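Local coordinates for beta-N-acetylglucosaminidase-like protein Glycoside hydrolase family 20 (Flavobacterium johnsoniae, PDB 6YHH) that probably hydrolyses terminal N-acetylglucosamine residues from chitin-derived oligosaccharides, as a family 20 beta-N-acetylhexosaminidase of bacterial chitin degradation, at residues M150-R155 / M450-A455; F412-M417 / S462-R467. One frame throughout, in Å; residues are numbered along the deposited sequence.

Interaction 1 (M150-R155 / M450-A455); sequences MLDASR and MWTELA. With TRS (2-amino-2-hydroxymethyl-propane-1,3-diol), chain C.
The six-membered ring of W451 is sandwiched between a methionine and a Tris molecule (TRS), probably from the crystallisation liquor. M150 CE sits 3.4 Å from its centroid, 3° off the normal, a CH-pi contact, and SD adds a Met-aromatic contact; chi3 of 76° bends the methyl over the face. TRS carbons C1 and C2 lie over the opposite face; D152 OD2 meets the ring edge in plane.

D152, its CG anti to the backbone N, is gripped by four N-H groups. OD1 accepts from S154 N and R155 N, an Asx turn and Asx motif. D152 OD2 accepts from T452 N at 2.9 Å, nearly straight at 172°, and salt-bridges R155 NH1; both donors lie above the carboxylate plane. T452 OG1 donates to D152 O at 2.7 Å.

E453 OE2 lies over the R155 guanidinium face, 3.5 Å from NH1, a salt bridge of charge alone. TRS O3 donates to OE2 and accepts from NH1, and O2 accepts from R155 NH2; R155 NE is held by Q186. R155 probably offsets the repulsion between the two carboxylates.

M450 N donates to M150 O and M450 O accepts from D152 N, in parallel register. The R155 side chain lies about 6 Å from that of the predicted proton donor E317, at the C-terminal mouth of a TIM barrel, the usual glycosidase active-site end.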
ATOM      1  N   MET A 150     -13.949   2.544  14.472  1.00  7.52           N
ATOM      2  CA  MET A 150     -14.078   1.101  14.540  1.00  7.99           C
ATOM      3  C   MET A 150     -13.654   0.504  13.196  1.00  8.48           C
ATOM      4  O   MET A 150     -14.174   0.900  12.172  1.00  9.15           O
ATOM      5  CB  MET A 150     -15.469   0.652  14.865  1.00  8.64           C
ATOM      6  CG  MET A 150     -15.509  -0.827  15.191  1.00  8.97           C
ATOM      7  SD  MET A 150     -17.116  -1.573  14.921  1.00  9.05           S
ATOM      8  CE  MET A 150     -16.916  -1.597  13.134  1.00  9.20           C
ATOM      9  N   LEU A 151     -12.764  -0.470  13.225  1.00  7.40           N
ATOM     10  CA  LEU A 151     -12.395  -1.263  12.001  1.00  7.67           C
ATOM     11  C   LEU A 151     -12.909  -2.693  12.111  1.00  7.59           C
ATOM     12  O   LEU A 151     -12.631  -3.380  13.119  1.00  7.45           O
ATOM     13  CB  LEU A 151     -10.887  -1.302  11.823  1.00  7.79           C
ATOM     14  CG  LEU A 151     -10.292  -2.053  10.603  1.00  8.71           C
ATOM     15  CD1 LEU A 151      -8.950  -1.413  10.145  1.00  9.18           C
ATOM     16  CD2 LEU A 151     -10.082  -3.515  10.899  1.00  9.33           C
ATOM     17  N   ASP A 152     -13.765  -3.075  11.180  1.00  7.22           N
ATOM     18  CA  ASP A 152     -14.312  -4.481  11.072  1.00  6.95           C
ATOM     19  C   ASP A 152     -13.302  -5.325  10.350  1.00  7.09           C
ATOM     20  O   ASP A 152     -13.060  -5.166   9.124  1.00  7.71           O
ATOM     21  CB  ASP A 152     -15.633  -4.399  10.339  1.00  6.70           C
ATOM     22  CG  ASP A 152     -16.278  -5.711  10.024  1.00  6.89           C
ATOM     23  OD1 ASP A 152     -15.739  -6.824  10.344  1.00  6.95           O
ATOM     24  OD2 ASP A 152     -17.357  -5.646   9.370  1.00  6.82           O
ATOM     25  N   ALA A 153     -12.615  -6.189  11.104  1.00  7.48           N
ATOM     26  CA  ALA A 153     -11.637  -7.072  10.487  1.00  8.74           C
ATOM     27  C   ALA A 153     -12.230  -8.459  10.136  1.00  8.39           C
ATOM     28  O   ALA A 153     -11.540  -9.329   9.597  1.00  7.65           O
ATOM     29  CB  ALA A 153     -10.450  -7.245  11.426  1.00  9.36           C
ATOM     30  N   SER A 154     -13.526  -8.655  10.403  1.00  7.28           N
ATOM     31  CA  SER A 154     -14.156  -9.947  10.163  1.00  7.60           C
ATOM     32  C   SER A 154     -14.732 -10.076   8.713  1.00  7.73           C
ATOM     33  O   SER A 154     -14.501 -11.071   8.037  1.00  7.38           O
ATOM     34  CB  SER A 154     -15.282 -10.201  11.199  1.00  8.10           C
ATOM     35  OG  SER A 154     -15.988 -11.393  10.917  1.00  9.30           O
ATOM     36  N   ARG A 155     -15.549  -9.105   8.307  1.00  7.01           N
ATOM     37  CA  ARG A 155     -16.234  -9.251   7.035  1.00  7.35           C
ATOM     38  C   ARG A 155     -15.202  -9.347   5.880  1.00  7.36           C
ATOM     39  O   ARG A 155     -15.177 -10.292   5.132  1.00  7.77           O
ATOM     40  CB  ARG A 155     -17.214  -8.105   6.826  1.00  7.17           C
ATOM     41  CG  ARG A 155     -18.548  -8.299   7.558  1.00  7.08           C
ATOM     42  CD  ARG A 155     -18.440  -8.676   9.010  1.00  7.38           C
ATOM     43  NE  ARG A 155     -19.779  -8.800   9.640  1.00  7.36           N
ATOM     44  CZ  ARG A 155     -20.530  -7.783  10.013  1.00  7.29           C
ATOM     45  NH1 ARG A 155     -20.093  -6.517   9.934  1.00  7.94           N
ATOM     46  NH2 ARG A 155     -21.768  -7.979  10.384  1.00  7.44           N
ATOM     47  N   MET A 450     -16.473   1.610  10.535  1.00  7.18           N
ATOM     48  CA  MET A 450     -16.208   1.041   9.212  1.00  7.18           C
ATOM     49  C   MET A 450     -16.410  -0.455   9.156  1.00  7.23           C
ATOM     50  O   MET A 450     -15.465  -1.260   9.321  1.00  8.05           O
ATOM     51  CB  MET A 450     -14.823   1.362   8.677  1.00  7.71           C
ATOM     52  CG  MET A 450     -14.697   0.977   7.187  1.00  8.41           C
ATOM     53  SD  MET A 450     -15.889   1.826   6.134  1.00  8.99           S
ATOM     54  CE  MET A 450     -15.907   0.670   4.755  1.00  9.80           C
ATOM     55  N   TRP A 451     -17.667  -0.829   9.003  1.00  6.86           N
ATOM     56  CA  TRP A 451     -18.098  -2.184   8.682  1.00  6.84           C
ATOM     57  C   TRP A 451     -17.580  -2.559   7.270  1.00  7.32           C
ATOM     58  O   TRP A 451     -17.568  -1.717   6.375  1.00  7.65           O
ATOM     59  CB  TRP A 451     -19.564  -2.339   8.776  1.00  7.14           C
ATOM     60  CG  TRP A 451     -20.133  -1.926  10.088  1.00  7.60           C
ATOM     61  CD1 TRP A 451     -20.730  -0.740  10.387  1.00  8.69           C
ATOM     62  CD2 TRP A 451     -19.952  -2.596  11.336  1.00  8.23           C
ATOM     63  NE1 TRP A 451     -21.025  -0.669  11.747  1.00  8.16           N
ATOM     64  CE2 TRP A 451     -20.503  -1.773  12.344  1.00  7.82           C
ATOM     65  CE3 TRP A 451     -19.364  -3.779  11.693  1.00  8.32           C
ATOM     66  CZ2 TRP A 451     -20.597  -2.189  13.677  1.00  7.83           C
ATOM     67  CZ3 TRP A 451     -19.450  -4.199  13.000  1.00  8.66           C
ATOM     68  CH2 TRP A 451     -20.036  -3.422  13.977  1.00  8.60           C
ATOM     69  N   THR A 452     -17.101  -3.804   7.108  1.00  6.81           N
ATOM     70  CA  THR A 452     -16.372  -4.164   5.869  1.00  7.00           C
ATOM     71  C   THR A 452     -16.992  -5.211   4.968  1.00  6.94           C
ATOM     72  O   THR A 452     -16.286  -5.747   4.105  1.00  6.97           O
ATOM     73  CB  THR A 452     -14.914  -4.485   6.189  1.00  7.21           C
ATOM     74  OG1 THR A 452     -14.818  -5.587   7.118  1.00  7.26           O
ATOM     75  CG2 THR A 452     -14.172  -3.319   6.714  1.00  7.38           C
ATOM     76  N   GLU A 453     -18.319  -5.360   5.000  1.00  7.17           N
ATOM     77  CA  GLU A 453     -18.985  -6.195   4.006  1.00  7.26           C
ATOM     78  C   GLU A 453     -18.563  -5.861   2.597  1.00  7.58           C
ATOM     79  O   GLU A 453     -18.364  -6.785   1.761  1.00  7.86           O
ATOM     80  CB  GLU A 453     -20.472  -6.058   4.052  1.00  7.75           C
ATOM     81  CG  GLU A 453     -21.168  -6.598   5.308  1.00  8.24           C
ATOM     82  CD  GLU A 453     -21.285  -5.714   6.492  1.00  9.68           C
ATOM     83  OE1 GLU A 453     -20.501  -4.727   6.616  1.00  9.20           O
ATOM     84  OE2 GLU A 453     -22.246  -5.991   7.284  1.00 11.24           O
ATOM     85  N   LEU A 454     -18.470  -4.540   2.287  1.00  7.51           N
ATOM     86  CA  LEU A 454     -18.263  -4.075   0.972  1.00  7.55           C
ATOM     87  C   LEU A 454     -16.963  -3.260   0.785  1.00  8.18           C
ATOM     88  O   LEU A 454     -16.913  -2.380  -0.073  1.00  9.24           O
ATOM     89  CB  LEU A 454     -19.462  -3.233   0.488  1.00  8.02           C
ATOM     90  CG  LEU A 454     -20.839  -3.916   0.599  1.00  8.15           C
ATOM     91  CD1 LEU A 454     -22.031  -2.970   0.234  1.00  9.01           C
ATOM     92  CD2 LEU A 454     -20.893  -5.246  -0.214  1.00  9.31           C
ATOM     93  N   ALA A 455     -15.971  -3.545   1.604  1.00  7.55           N
ATOM     94  CA  ALA A 455     -14.659  -2.882   1.506  1.00  7.28           C
ATOM     95  C   ALA A 455     -13.556  -3.891   1.693  1.00  8.06           C
ATOM     96  O   ALA A 455     -13.406  -4.468   2.752  1.00  8.07           O
ATOM     97  CB  ALA A 455     -14.554  -1.779   2.491  1.00  8.37           C
TER
HETATM   98  C   TRS C 701     -23.887  -4.147  11.285  1.00 13.31           C
HETATM   99  C1  TRS C 701     -23.681  -2.689  11.245  1.00 13.07           C
HETATM  100  C2  TRS C 701     -22.825  -4.704  12.225  1.00 11.86           C
HETATM  101  C3  TRS C 701     -23.721  -4.732   9.907  1.00 12.98           C
HETATM  102  N   TRS C 701     -25.262  -4.476  11.740  1.00 14.43           N
HETATM  103  O1  TRS C 701     -24.738  -2.076  10.504  1.00 18.45           O
HETATM  104  O2  TRS C 701     -22.834  -6.080  12.157  1.00 11.86           O
HETATM  105  O3  TRS C 701     -22.466  -4.371   9.370  1.00 12.58           O

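Interaction 2 (F412-M417 / S462-R467)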
ATOM      1  N   PHE A 412     -22.813   7.882  12.349  1.00  8.20           N
ATOM      2  CA  PHE A 412     -21.414   7.833  11.914  1.00  7.96           C
ATOM      3  C   PHE A 412     -21.125   6.446  11.224  1.00  8.09           C
ATOM      4  O   PHE A 412     -19.971   5.960  11.233  1.00  8.65           O
ATOM      5  CB  PHE A 412     -20.464   7.984  13.099  1.00  7.95           C
ATOM      6  CG  PHE A 412     -20.550   9.305  13.857  1.00  8.40           C
ATOM      7  CD1 PHE A 412     -20.566  10.528  13.217  1.00  8.27           C
ATOM      8  CD2 PHE A 412     -20.509   9.318  15.243  1.00  9.40           C
ATOM      9  CE1 PHE A 412     -20.499  11.717  13.944  1.00  8.44           C
ATOM     10  CE2 PHE A 412     -20.510  10.493  15.950  1.00  9.44           C
ATOM     11  CZ  PHE A 412     -20.499  11.717  15.308  1.00  8.23           C
ATOM     12  N   TYR A 413     -22.141   5.952  10.529  1.00  8.44           N
ATOM     13  CA  TYR A 413     -22.041   4.666   9.797  1.00  9.17           C
ATOM     14  C   TYR A 413     -21.488   4.939   8.396  1.00  8.84           C
ATOM     15  O   TYR A 413     -22.210   4.875   7.400  1.00  8.93           O
ATOM     16  CB  TYR A 413     -23.375   3.930   9.789  1.00 10.37           C
ATOM     17  CG  TYR A 413     -23.516   3.056  11.024  1.00  9.94           C
ATOM     18  CD1 TYR A 413     -23.413   3.606  12.295  1.00 11.53           C
ATOM     19  CD2 TYR A 413     -23.691   1.682  10.920  1.00 12.36           C
ATOM     20  CE1 TYR A 413     -23.471   2.790  13.421  1.00 11.62           C
ATOM     21  CE2 TYR A 413     -23.837   0.878  12.062  1.00 12.07           C
ATOM     22  CZ  TYR A 413     -23.614   1.437  13.279  1.00 12.40           C
ATOM     23  OH  TYR A 413     -23.608   0.615  14.383  1.00 14.49           O
ATOM     24  N   ILE A 414     -20.174   5.182   8.336  1.00  9.61           N
ATOM     25  CA  ILE A 414     -19.478   5.603   7.088  1.00  9.26           C
ATOM     26  C   ILE A 414     -19.537   4.493   6.006  1.00  9.53           C
ATOM     27  O   ILE A 414     -19.441   4.777   4.824  1.00  9.04           O
ATOM     28  CB  ILE A 414     -18.002   5.975   7.392  1.00  9.15           C
ATOM     29  CG1 ILE A 414     -17.308   4.988   8.287  1.00  9.59           C
ATOM     30  CG2 ILE A 414     -17.911   7.291   8.098  1.00 10.40           C
ATOM     31  CD1 ILE A 414     -15.804   5.160   8.361  1.00 10.06           C
ATOM     32  N   ASP A 415     -19.747   3.223   6.403  1.00  8.26           N
ATOM     33  CA  ASP A 415     -19.857   2.175   5.436  1.00  8.02           C
ATOM     34  C   ASP A 415     -21.036   2.278   4.525  1.00  8.70           C
ATOM     35  O   ASP A 415     -21.021   1.683   3.436  1.00  8.36           O
ATOM     36  CB  ASP A 415     -19.870   0.806   6.160  1.00  8.30           C
ATOM     37  CG  ASP A 415     -21.059   0.654   7.049  1.00  8.77           C
ATOM     38  OD1 ASP A 415     -21.248   1.541   7.902  1.00 10.50           O
ATOM     39  OD2 ASP A 415     -21.821  -0.360   6.921  1.00  9.45           O
ATOM     40  N   LEU A 416     -22.100   3.034   4.929  1.00  7.83           N
ATOM     41  CA  LEU A 416     -23.340   3.070   4.166  1.00  8.56           C
ATOM     42  C   LEU A 416     -23.297   4.082   3.028  1.00  7.82           C
ATOM     43  O   LEU A 416     -24.272   4.298   2.339  1.00  7.26           O
ATOM     44  CB  LEU A 416     -24.484   3.358   5.176  1.00  8.52           C
ATOM     45  CG  LEU A 416     -24.614   2.219   6.229  1.00  9.38           C
ATOM     46  CD1 LEU A 416     -25.780   2.578   7.196  1.00  9.65           C
ATOM     47  CD2 LEU A 416     -24.706   0.811   5.685  1.00 10.80           C
ATOM     48  N   MET A 417     -22.172   4.784   2.937  1.00  7.45           N
ATOM     49  CA  MET A 417     -21.889   5.680   1.799  1.00  7.62           C
ATOM     50  C   MET A 417     -22.740   6.938   1.750  1.00  7.49           C
ATOM     51  O   MET A 417     -22.968   7.529   0.663  1.00  6.98           O
ATOM     52  CB  MET A 417     -21.890   4.936   0.436  1.00  7.45           C
ATOM     53  CG  MET A 417     -21.039   3.654   0.454  1.00  7.98           C
ATOM     54  SD  MET A 417     -19.411   3.846   1.190  1.00  9.52           S
ATOM     55  CE  MET A 417     -18.607   4.848  -0.025  1.00 10.98           C
ATOM     56  N   SER A 462     -10.679   4.425   0.824  1.00  7.62           N
ATOM     57  CA  SER A 462     -11.583   5.247   0.055  1.00  7.63           C
ATOM     58  C   SER A 462     -12.945   5.403   0.723  1.00  7.69           C
ATOM     59  O   SER A 462     -13.712   6.358   0.427  1.00  8.53           O
ATOM     60  CB  SER A 462     -11.798   4.699  -1.362  1.00  8.09           C
ATOM     61  OG  SER A 462     -12.573   3.554  -1.417  1.00  8.85           O
ATOM     62  N   ARG A 463     -13.313   4.426   1.510  1.00  7.18           N
ATOM     63  CA  ARG A 463     -14.574   4.501   2.292  1.00  7.29           C
ATOM     64  C   ARG A 463     -14.377   5.338   3.574  1.00  7.31           C
ATOM     65  O   ARG A 463     -15.224   6.185   3.955  1.00  8.10           O
ATOM     66  CB  ARG A 463     -15.076   3.069   2.587  1.00  7.79           C
ATOM     67  CG  ARG A 463     -15.940   2.508   1.448  1.00  7.82           C
ATOM     68  CD  ARG A 463     -15.324   2.512   0.064  1.00  7.81           C
ATOM     69  NE  ARG A 463     -16.320   2.139  -0.945  1.00  8.14           N
ATOM     70  CZ  ARG A 463     -16.382   2.695  -2.164  1.00  8.31           C
ATOM     71  NH1 ARG A 463     -15.403   3.491  -2.615  1.00  7.20           N
ATOM     72  NH2 ARG A 463     -17.407   2.365  -2.987  1.00  8.01           N
ATOM     73  N   VAL A 464     -13.290   5.105   4.294  1.00  7.19           N
ATOM     74  CA  VAL A 464     -13.051   5.799   5.586  1.00  7.31           C
ATOM     75  C   VAL A 464     -12.744   7.279   5.406  1.00  7.52           C
ATOM     76  O   VAL A 464     -13.266   8.096   6.166  1.00  7.61           O
ATOM     77  CB  VAL A 464     -11.955   5.091   6.399  1.00  7.54           C
ATOM     78  CG1 VAL A 464     -11.698   5.779   7.725  1.00  8.00           C
ATOM     79  CG2 VAL A 464     -12.421   3.677   6.643  1.00  7.85           C
ATOM     80  N   TRP A 465     -11.917   7.606   4.432  1.00  7.51           N
ATOM     81  CA  TRP A 465     -11.325   8.964   4.237  1.00  8.39           C
ATOM     82  C   TRP A 465     -11.778   9.524   2.929  1.00  8.35           C
ATOM     83  O   TRP A 465     -11.800   8.797   1.907  1.00  8.76           O
ATOM     84  CB  TRP A 465      -9.792   8.868   4.275  1.00  8.03           C
ATOM     85  CG  TRP A 465      -9.301   8.162   5.544  1.00  7.99           C
ATOM     86  CD1 TRP A 465      -8.814   6.857   5.666  1.00  8.39           C
ATOM     87  CD2 TRP A 465      -9.313   8.700   6.883  1.00  8.04           C
ATOM     88  NE1 TRP A 465      -8.562   6.587   7.001  1.00  8.17           N
ATOM     89  CE2 TRP A 465      -8.853   7.704   7.753  1.00  8.02           C
ATOM     90  CE3 TRP A 465      -9.746   9.950   7.438  1.00  8.44           C
ATOM     91  CZ2 TRP A 465      -8.801   7.884   9.119  1.00  8.50           C
ATOM     92  CZ3 TRP A 465      -9.649  10.139   8.800  1.00  9.01           C
ATOM     93  CH2 TRP A 465      -9.193   9.076   9.647  1.00  8.74           C
ATOM     94  N   PRO A 466     -12.112  10.840   2.870  1.00  8.25           N
ATOM     95  CA  PRO A 466     -11.892  11.788   3.936  1.00  8.74           C
ATOM     96  C   PRO A 466     -13.073  12.021   4.863  1.00  8.56           C
ATOM     97  O   PRO A 466     -12.991  12.894   5.758  1.00  9.08           O
ATOM     98  CB  PRO A 466     -11.592  13.079   3.183  1.00  9.45           C
ATOM     99  CG  PRO A 466     -12.524  12.962   1.994  1.00  9.53           C
ATOM    100  CD  PRO A 466     -12.482  11.488   1.621  1.00  9.83           C
ATOM    101  N   ARG A 467     -14.159  11.292   4.759  1.00  8.83           N
ATOM    102  CA  ARG A 467     -15.297  11.549   5.613  1.00  8.36           C
ATOM    103  C   ARG A 467     -15.019  11.439   7.099  1.00  8.66           C
ATOM    104  O   ARG A 467     -15.610  12.212   7.902  1.00  9.78           O
ATOM    105  CB  ARG A 467     -16.559  10.755   5.233  1.00  8.69           C
ATOM    106  CG  ARG A 467     -17.143  11.113   3.853  1.00  9.13           C
ATOM    107  CD  ARG A 467     -18.354  10.318   3.359  1.00  9.39           C
ATOM    108  NE  ARG A 467     -17.891   8.927   3.176  1.00  8.40           N
ATOM    109  CZ  ARG A 467     -18.567   7.854   3.479  1.00  8.04           C
ATOM    110  NH1 ARG A 467     -19.833   7.912   3.813  1.00  7.98           N
ATOM    111  NH2 ARG A 467     -17.939   6.682   3.444  1.00  7.89           N
TER
HETATM  112  O   HOH W   1     -22.030   6.676   5.308  1.00  7.88           O
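R467 reaches from the start of helix 467-476 to close the turn at 412-417, and its NH2 is the polar centre of the contact. R467 NH2 donates to I414 O at 2.8 Å (N-H...O angle 152°) and to R463 O at 2.8 Å. The first oxygen is met from above its carbonyl plane, the second on a lone pair. A bend at chi3 (-65°) carries the guanidinium between the two carbonyls, so one nitrogen ties the 3-10 turn to the last turn of helix 460-464. NH1 makes a weaker bond to I414 O and also donates to Y418 O.

Close packing continues at M417, whose chain is bent at chi2 and chi3. Its CE lies over one face of the R463 guanidinium, 3.7 Å from NE and offset toward the rim, and SD rests 3.7 Å from R463 CG. The two side chains cross at about a right angle. R463 directs its polar end elsewhere, NH1 to S462 OG and C560 O, NH2 to A557 O.

Both segments belong to the family 20 catalytic TIM barrel: 412-417 follows barrel strand 406-408. Residues 462-467 span the break between helices 460-464 and 467-476, where a cis peptide bond precedes the N-cap residue P466.

Packing is looser between I414 and V464, where I414 CD1 comes no closer than 4.0 Å to V464 CA and 4.1 Å to V464 CG2, the side chains crossing obliquely. Beside the guanidinium a single bound water accepts from R467 NH1 at 2.9 Å and donates to Y413 O; Y413 is the central residue of an inverse gamma turn.

Overall arrangement
With centres about 11 Å apart, the two interactions lie within the same catalytic barrel and touch directly. Along the chain their segments alternate, in the order 150-155, 412-417, 450-455, 462-467. Strands 146-152 and 406-408 both pair in parallel with strand 443-450, from whose end 450-455 continues before helix 460-464. W451 NE1 packs 3.2 Å from Y413 CE2, the rings inclined at about 35°, and M450 CG lies 3.6 Å from V464 CG2. Y413 of interaction 2 thus lies beside W451 next to the Tris, while M450 packs on V464 and R463 of helix 460-464; interaction 2 itself lies away from the predicted proton donor.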